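Local structure of lipoprotein, putative (Bacillus anthracis, 4NOH) at residues A[14-17]-A[18-22]; A[151-154]-A[155-158]; A[124-127]-A[128-131]. The protein is of unknown function but belongs to an uncharacterised lipoprotein family and is therefore probably tethered to the bacterial cell membrane through a lipid anchor. One frame throughout, in Å; residues are numbered along the deposited sequence.

Three short helices give three versions of one local theme, side chains three or four residues apart meeting across a turn. Contacts 1 and 2 touch: T18 CG2 packs on I154 CD1, and Y22 lies against D153 and I154. Contact 3 lies on the opposite side of the chain's centre from contact 2, its centre about 32 Å from that of contact 2 and about 27 Å from that of contact 1. Contacts 1 and 3 are partly buried, whereas contact 2 is a surface feature. Contact 1 rests on a hydroxyl-to-carbonyl and an amide-to-carboxylate hydrogen bond; contact 2 joins a CH-pi contact to a salt bridge; contact 3 pairs a salt bridge with a turn.

Contact 1: A[14-17]-A[18-22]; sequences GVQQ and TMDQY
A first torsion of -172° sends CG of Q16 away from the backbone N, and a bend at chi2 then folds its amide forward along helix 12-21 to meet D20, an i to i+4 side-chain pair on an alpha-helical surface. NE2 of Q16 donates to OD1 of D20 over 2.8 Å. The acceptor lies almost in the amide plane of Q16, but the carboxylate is approached from above its own plane, and the two flat groups are turned 39° apart. The other end of the amide is also engaged, since OE1 of Q16 accepts a hydrogen bond from K31, so both polar ends of this group are fixed. Beneath the pair runs the helical backbone bond from D20 N to Q16 O, 2.8 Å long.

T18 illustrates a buried hydroxyl satisfied by its own helix, whose inner side rests on strands 5-10 and 134-142. Its side chain is rotated so that OG1 sits beside the backbone N (chi1 -61°), facing back one turn toward G14. OG1 donates to G14 O over 2.9 Å, while T18 N reaches the same oxygen at 3.1 Å, the two donors approaching from opposite faces of the carbonyl plane.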
loop_
_atom_site.group_PDB
_atom_site.type_symbol
_atom_site.label_atom_id
_atom_site.label_comp_id
_atom_site.label_asym_id
_atom_site.label_seq_id
_atom_site.Cartn_x
_atom_site.Cartn_y
_atom_site.Cartn_z
ATOM N N GLY A 14 -9.890 12.097 -2.334
ATOM C CA GLY A 14 -10.814 11.301 -1.560
ATOM C C GLY A 14 -10.224 10.872 -0.230
ATOM O O GLY A 14 -10.900 10.869 0.793
ATOM N N VAL A 15 -8.940 10.508 -0.242
ATOM C CA VAL A 15 -8.247 10.117 0.978
ATOM C C VAL A 15 -8.180 11.320 1.900
ATOM O O VAL A 15 -8.505 11.232 3.099
ATOM C CB VAL A 15 -6.829 9.572 0.674
ATOM C CG1 VAL A 15 -6.029 9.408 1.959
ATOM C CG2 VAL A 15 -6.928 8.289 -0.111
ATOM N N GLN A 16 -7.782 12.461 1.356
ATOM C CA GLN A 16 -7.700 13.676 2.163
ATOM C C GLN A 16 -9.053 14.078 2.745
ATOM O O GLN A 16 -9.144 14.510 3.901
ATOM C CB GLN A 16 -7.178 14.843 1.314
ATOM C CG GLN A 16 -6.889 16.088 2.121
ATOM C CD GLN A 16 -5.802 15.850 3.146
ATOM O OE1 GLN A 16 -4.661 15.493 2.793
ATOM N NE2 GLN A 16 -6.133 16.045 4.416
ATOM N N GLN A 17 -10.109 14.002 1.945
ATOM C CA GLN A 17 -11.434 14.361 2.440
ATOM C C GLN A 17 -11.846 13.462 3.596
ATOM O O GLN A 17 -12.570 13.884 4.479
ATOM C CB GLN A 17 -12.497 14.285 1.342
ATOM C CG GLN A 17 -12.401 15.381 0.291
ATOM C CD GLN A 17 -13.550 15.315 -0.687
ATOM O OE1 GLN A 17 -14.703 15.224 -0.289
ATOM N NE2 GLN A 17 -13.241 15.366 -1.973
ATOM N N THR A 18 -11.421 12.206 3.541
ATOM C CA THR A 18 -11.764 11.259 4.582
ATOM C C THR A 18 -10.997 11.600 5.855
ATOM O O THR A 18 -11.575 11.615 6.933
ATOM C CB THR A 18 -11.492 9.830 4.114
ATOM O OG1 THR A 18 -12.308 9.568 2.954
ATOM C CG2 THR A 18 -11.822 8.849 5.211
HETATM N N MSE A 19 -9.709 11.885 5.723
HETATM C CA MSE A 19 -8.920 12.307 6.878
HETATM C C MSE A 19 -9.571 13.518 7.483
HETATM O O MSE A 19 -9.823 13.572 8.699
HETATM C CB MSE A 19 -7.508 12.708 6.455
HETATM C CG MSE A 19 -6.775 11.552 5.797
HETATM SE SE MSE A 19 -6.448 10.131 7.123
HETATM C CE MSE A 19 -5.044 9.243 6.086
ATOM N N ASP A 20 -9.906 14.493 6.636
ATOM C CA ASP A 20 -10.494 15.743 7.104
ATOM C C ASP A 20 -11.796 15.499 7.874
ATOM O O ASP A 20 -12.023 16.090 8.912
ATOM C CB ASP A 20 -10.768 16.730 5.950
ATOM C CG ASP A 20 -9.494 17.219 5.261
ATOM O OD1 ASP A 20 -8.375 17.001 5.780
ATOM O OD2 ASP A 20 -9.611 17.818 4.160
ATOM N N GLN A 21 -12.624 14.600 7.373
ATOM C CA GLN A 21 -13.890 14.313 8.012
ATOM C C GLN A 21 -13.729 13.811 9.446
ATOM O O GLN A 21 -14.531 14.118 10.333
ATOM C CB GLN A 21 -14.652 13.294 7.167
ATOM C CG GLN A 21 -16.001 12.926 7.730
ATOM C CD GLN A 21 -16.768 12.008 6.809
ATOM O OE1 GLN A 21 -16.269 11.600 5.751
ATOM N NE2 GLN A 21 -17.983 11.652 7.212
ATOM N N TYR A 22 -12.698 13.018 9.662
ATOM C CA TYR A 22 -12.449 12.405 10.955
ATOM C C TYR A 22 -11.220 12.938 11.684
ATOM O O TYR A 22 -10.722 12.297 12.615
ATOM C CB TYR A 22 -12.299 10.874 10.724
ATOM C CG TYR A 22 -13.554 10.267 10.170
ATOM C CD1 TYR A 22 -14.702 10.185 10.954
ATOM C CD2 TYR A 22 -13.602 9.766 8.884
ATOM C CE1 TYR A 22 -15.877 9.641 10.438
ATOM C CE2 TYR A 22 -14.767 9.226 8.363
ATOM C CZ TYR A 22 -15.889 9.167 9.145
ATOM O OH TYR A 22 -17.065 8.604 8.625
#

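Contact 2: A[151-154]-A[155-158]; sequences FPDI and KRGS
K155 runs alongside F151, both side chains leaving helix 150-156 in the same direction, one turn apart. The lysine donates its backbone N to F151 O over 3.0 Å. Its CG rests over one face of the phenyl ring of F151, 4.1 Å from the centroid and 28° off the ring normal: a CH-pi contact. The aliphatic stem thus lies on the ring, while the chain, bent at chi2 and chi3, carries NZ onward to a salt bridge with E162.

R156 follows, its backbone N bonded to P152 O at 2.8 Å. The arginine chain bends at chi3 (-67°) and brings the guanidinium back over the preceding turn, where P152 O sits over one face of the group, away from its centre, and P152 CB comes to 3.7 Å from NH2. At the guanidinium edge, D153 OD1 forms a salt bridge with NH2; the modelled separation of 2.4 Å is implausibly short, so its exact length is doubtful. The carboxylate plane is turned 60° from the guanidinium.

At G157 the backbone leaves the helix, but its N still donates to D153 O at 3.0 Å.

The chemistry is divided accordingly. Hydrocarbon from lysine lies on the aromatic face, and the charged ends are paired, D153 with R156, whatever the true length of that bond, and K155 with E162, which would be expected to offset much of the charge on this surface helix.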
loop_
_atom_site.group_PDB
_atom_site.type_symbol
_atom_site.label_atom_id
_atom_site.label_comp_id
_atom_site.label_asym_id
_atom_site.label_seq_id
_atom_site.Cartn_x
_atom_site.Cartn_y
_atom_site.Cartn_z
ATOM N N PHE A 151 -15.363 2.967 10.397
ATOM C CA PHE A 151 -14.914 2.080 9.335
ATOM C C PHE A 151 -16.039 1.718 8.338
ATOM O O PHE A 151 -15.852 1.839 7.130
ATOM C CB PHE A 151 -14.216 0.851 9.914
ATOM C CG PHE A 151 -13.833 -0.141 8.879
ATOM C CD1 PHE A 151 -12.919 0.202 7.908
ATOM C CD2 PHE A 151 -14.431 -1.372 8.818
ATOM C CE1 PHE A 151 -12.594 -0.687 6.912
ATOM C CE2 PHE A 151 -14.082 -2.277 7.833
ATOM C CZ PHE A 151 -13.163 -1.920 6.868
ATOM N N PRO A 152 -17.210 1.283 8.833
ATOM C CA PRO A 152 -18.251 0.977 7.845
ATOM C C PRO A 152 -18.722 2.197 7.052
ATOM O O PRO A 152 -19.121 2.055 5.905
ATOM C CB PRO A 152 -19.397 0.391 8.675
ATOM C CG PRO A 152 -18.919 0.279 10.065
ATOM C CD PRO A 152 -17.569 0.861 10.201
ATOM N N ASP A 153 -18.667 3.376 7.655
ATOM C CA ASP A 153 -19.078 4.594 6.958
ATOM C C ASP A 153 -18.091 4.902 5.836
ATOM O O ASP A 153 -18.492 5.298 4.739
ATOM C CB ASP A 153 -19.248 5.765 7.936
ATOM C CG ASP A 153 -20.520 5.633 8.820
ATOM O OD1 ASP A 153 -21.443 4.848 8.496
ATOM O OD2 ASP A 153 -20.621 6.350 9.836
ATOM N N ILE A 154 -16.805 4.672 6.100
ATOM C CA ILE A 154 -15.780 4.859 5.059
ATOM C C ILE A 154 -15.989 3.856 3.916
ATOM O O ILE A 154 -15.900 4.198 2.730
ATOM C CB ILE A 154 -14.360 4.767 5.643
ATOM C CG1 ILE A 154 -14.111 5.976 6.566
ATOM C CG2 ILE A 154 -13.330 4.684 4.524
ATOM C CD1 ILE A 154 -12.826 5.926 7.358
ATOM N N LYS A 155 -16.287 2.616 4.279
ATOM C CA LYS A 155 -16.574 1.596 3.274
ATOM C C LYS A 155 -17.832 1.874 2.459
ATOM O O LYS A 155 -17.850 1.622 1.262
ATOM C CB LYS A 155 -16.637 0.232 3.932
ATOM C CG LYS A 155 -15.265 -0.353 4.192
ATOM C CD LYS A 155 -14.543 -0.718 2.891
ATOM C CE LYS A 155 -15.264 -1.816 2.129
ATOM N NZ LYS A 155 -14.711 -2.130 0.776
ATOM N N ARG A 156 -18.881 2.387 3.093
ATOM C CA ARG A 156 -20.141 2.702 2.371
ATOM C C ARG A 156 -20.023 3.947 1.511
ATOM O O ARG A 156 -20.758 4.115 0.544
ATOM C CB ARG A 156 -21.303 2.923 3.334
ATOM C CG ARG A 156 -22.034 1.671 3.777
ATOM C CD ARG A 156 -23.220 2.051 4.646
ATOM N NE ARG A 156 -22.799 2.639 5.923
ATOM C CZ ARG A 156 -22.732 1.983 7.085
ATOM N NH1 ARG A 156 -23.080 0.699 7.177
ATOM N NH2 ARG A 156 -22.335 2.622 8.175
ATOM N N GLY A 157 -19.104 4.822 1.889
ATOM C CA GLY A 157 -18.876 6.063 1.213
ATOM C C GLY A 157 -18.237 5.933 -0.149
ATOM O O GLY A 157 -17.823 4.849 -0.568
ATOM N N SER A 158 -18.139 7.070 -0.823
ATOM C CA SER A 158 -17.611 7.145 -2.175
ATOM C C SER A 158 -16.349 7.975 -2.270
ATOM O O SER A 158 -15.996 8.421 -3.355
ATOM C CB SER A 158 -18.648 7.807 -3.076
ATOM O OG SER A 158 -19.933 7.212 -2.947
#

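Contact 3: A[124-127]-A[128-131]; sequences DAEY and AKIS
Y127, A128 and E126 bury the most surface as helix 124-128 gives way to the loop before strand 134-142. A128 N donates to D124 O over 3.2 Å, an alpha-helical i to i+4 bond, and its CB comes to 3.6 Å from A125 O. The next bonds span only three residues. K129 N meets E126 O, and I130 N meets Y127 O at 3.0 Å, the latter closing a type I beta turn through A128 and K129. In both, the donor stands above the carbonyl plane.

E126 turns its carboxylate toward that turn. Its chain, bent at chi2 (-71°), brings OE2 to 2.8 Å from K129 NZ in a salt bridge, which the ammonium enters from above the carboxylate plane. The lysine stem passes close to A125 O on the way, with CG 3.6 Å from it, while I130 CG1 lies 3.5 Å from E126 O.

Y127 points its ring into the fold, with its OH hydrogen-bonded to E33. K35 forms a cation-pi contact with this ring and donates to both Y127 O and I130 O, tying the turn to strand 26-39. Strand 42-48 lies alongside, where N48 meets D124 and Y127 and I46 packs against I130.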
loop_
_atom_site.group_PDB
_atom_site.type_symbol
_atom_site.label_atom_id
_atom_site.label_comp_id
_atom_site.label_asym_id
_atom_site.label_seq_id
_atom_site.Cartn_x
_atom_site.Cartn_y
_atom_site.Cartn_z
ATOM N N ASP A 124 13.627 5.406 -7.390
ATOM C CA ASP A 124 12.967 6.668 -7.561
ATOM C C ASP A 124 13.072 7.129 -9.030
ATOM O O ASP A 124 12.126 7.671 -9.590
ATOM C CB ASP A 124 13.553 7.741 -6.625
ATOM C CG ASP A 124 13.248 7.503 -5.148
ATOM O OD1 ASP A 124 12.663 6.460 -4.770
ATOM O OD2 ASP A 124 13.583 8.429 -4.349
ATOM N N ALA A 125 14.226 6.915 -9.670
ATOM C CA ALA A 125 14.389 7.339 -11.057
ATOM C C ALA A 125 13.508 6.515 -11.996
ATOM O O ALA A 125 12.972 7.043 -12.967
ATOM C CB ALA A 125 15.850 7.255 -11.472
ATOM N N GLU A 126 13.396 5.221 -11.726
ATOM C CA GLU A 126 12.572 4.342 -12.542
ATOM C C GLU A 126 11.094 4.694 -12.401
ATOM O O GLU A 126 10.324 4.677 -13.397
ATOM C CB GLU A 126 12.846 2.860 -12.203
ATOM C CG GLU A 126 14.199 2.357 -12.713
ATOM C CD GLU A 126 14.246 2.213 -14.217
ATOM O OE1 GLU A 126 13.468 1.396 -14.764
ATOM O OE2 GLU A 126 15.085 2.886 -14.869
ATOM N N TYR A 127 10.702 5.025 -11.188
ATOM C CA TYR A 127 9.298 5.363 -10.898
ATOM C C TYR A 127 8.859 6.618 -11.646
ATOM O O TYR A 127 7.725 6.699 -12.125
ATOM C CB TYR A 127 9.130 5.561 -9.404
ATOM C CG TYR A 127 7.749 5.988 -8.925
ATOM C CD1 TYR A 127 6.784 5.055 -8.607
ATOM C CD2 TYR A 127 7.449 7.312 -8.722
ATOM C CE1 TYR A 127 5.531 5.428 -8.137
ATOM C CE2 TYR A 127 6.199 7.708 -8.253
ATOM C CZ TYR A 127 5.252 6.746 -7.941
ATOM O OH TYR A 127 4.015 7.127 -7.470
ATOM N N ALA A 128 9.786 7.552 -11.800
ATOM C CA ALA A 128 9.507 8.824 -12.440
ATOM C C ALA A 128 9.073 8.638 -13.882
ATOM O O ALA A 128 8.380 9.475 -14.425
ATOM C CB ALA A 128 10.730 9.738 -12.365
ATOM N N LYS A 129 9.496 7.542 -14.487
ATOM C CA LYS A 129 9.217 7.261 -15.888
ATOM C C LYS A 129 7.928 6.492 -16.119
ATOM O O LYS A 129 7.523 6.299 -17.275
ATOM C CB LYS A 129 10.395 6.469 -16.475
ATOM C CG LYS A 129 11.720 7.206 -16.342
ATOM C CD LYS A 129 12.903 6.507 -17.018
ATOM C CE LYS A 129 13.136 5.101 -16.502
ATOM N NZ LYS A 129 14.328 4.428 -17.093
ATOM N N ILE A 130 7.286 6.028 -15.044
ATOM C CA ILE A 130 6.063 5.216 -15.169
ATOM C C ILE A 130 4.861 6.149 -15.385
ATOM O O ILE A 130 4.649 7.094 -14.621
ATOM C CB ILE A 130 5.907 4.302 -13.939
ATOM C CG1 ILE A 130 7.080 3.330 -13.905
ATOM C CG2 ILE A 130 4.606 3.520 -13.997
ATOM C CD1 ILE A 130 7.054 2.402 -12.724
ATOM N N SER A 131 4.093 5.916 -16.445
ATOM C CA SER A 131 2.999 6.824 -16.780
ATOM C C SER A 131 1.646 6.590 -16.100
ATOM O O SER A 131 0.772 7.477 -16.201
ATOM C CB SER A 131 2.809 6.837 -18.299
ATOM O OG SER A 131 2.449 5.553 -18.722
#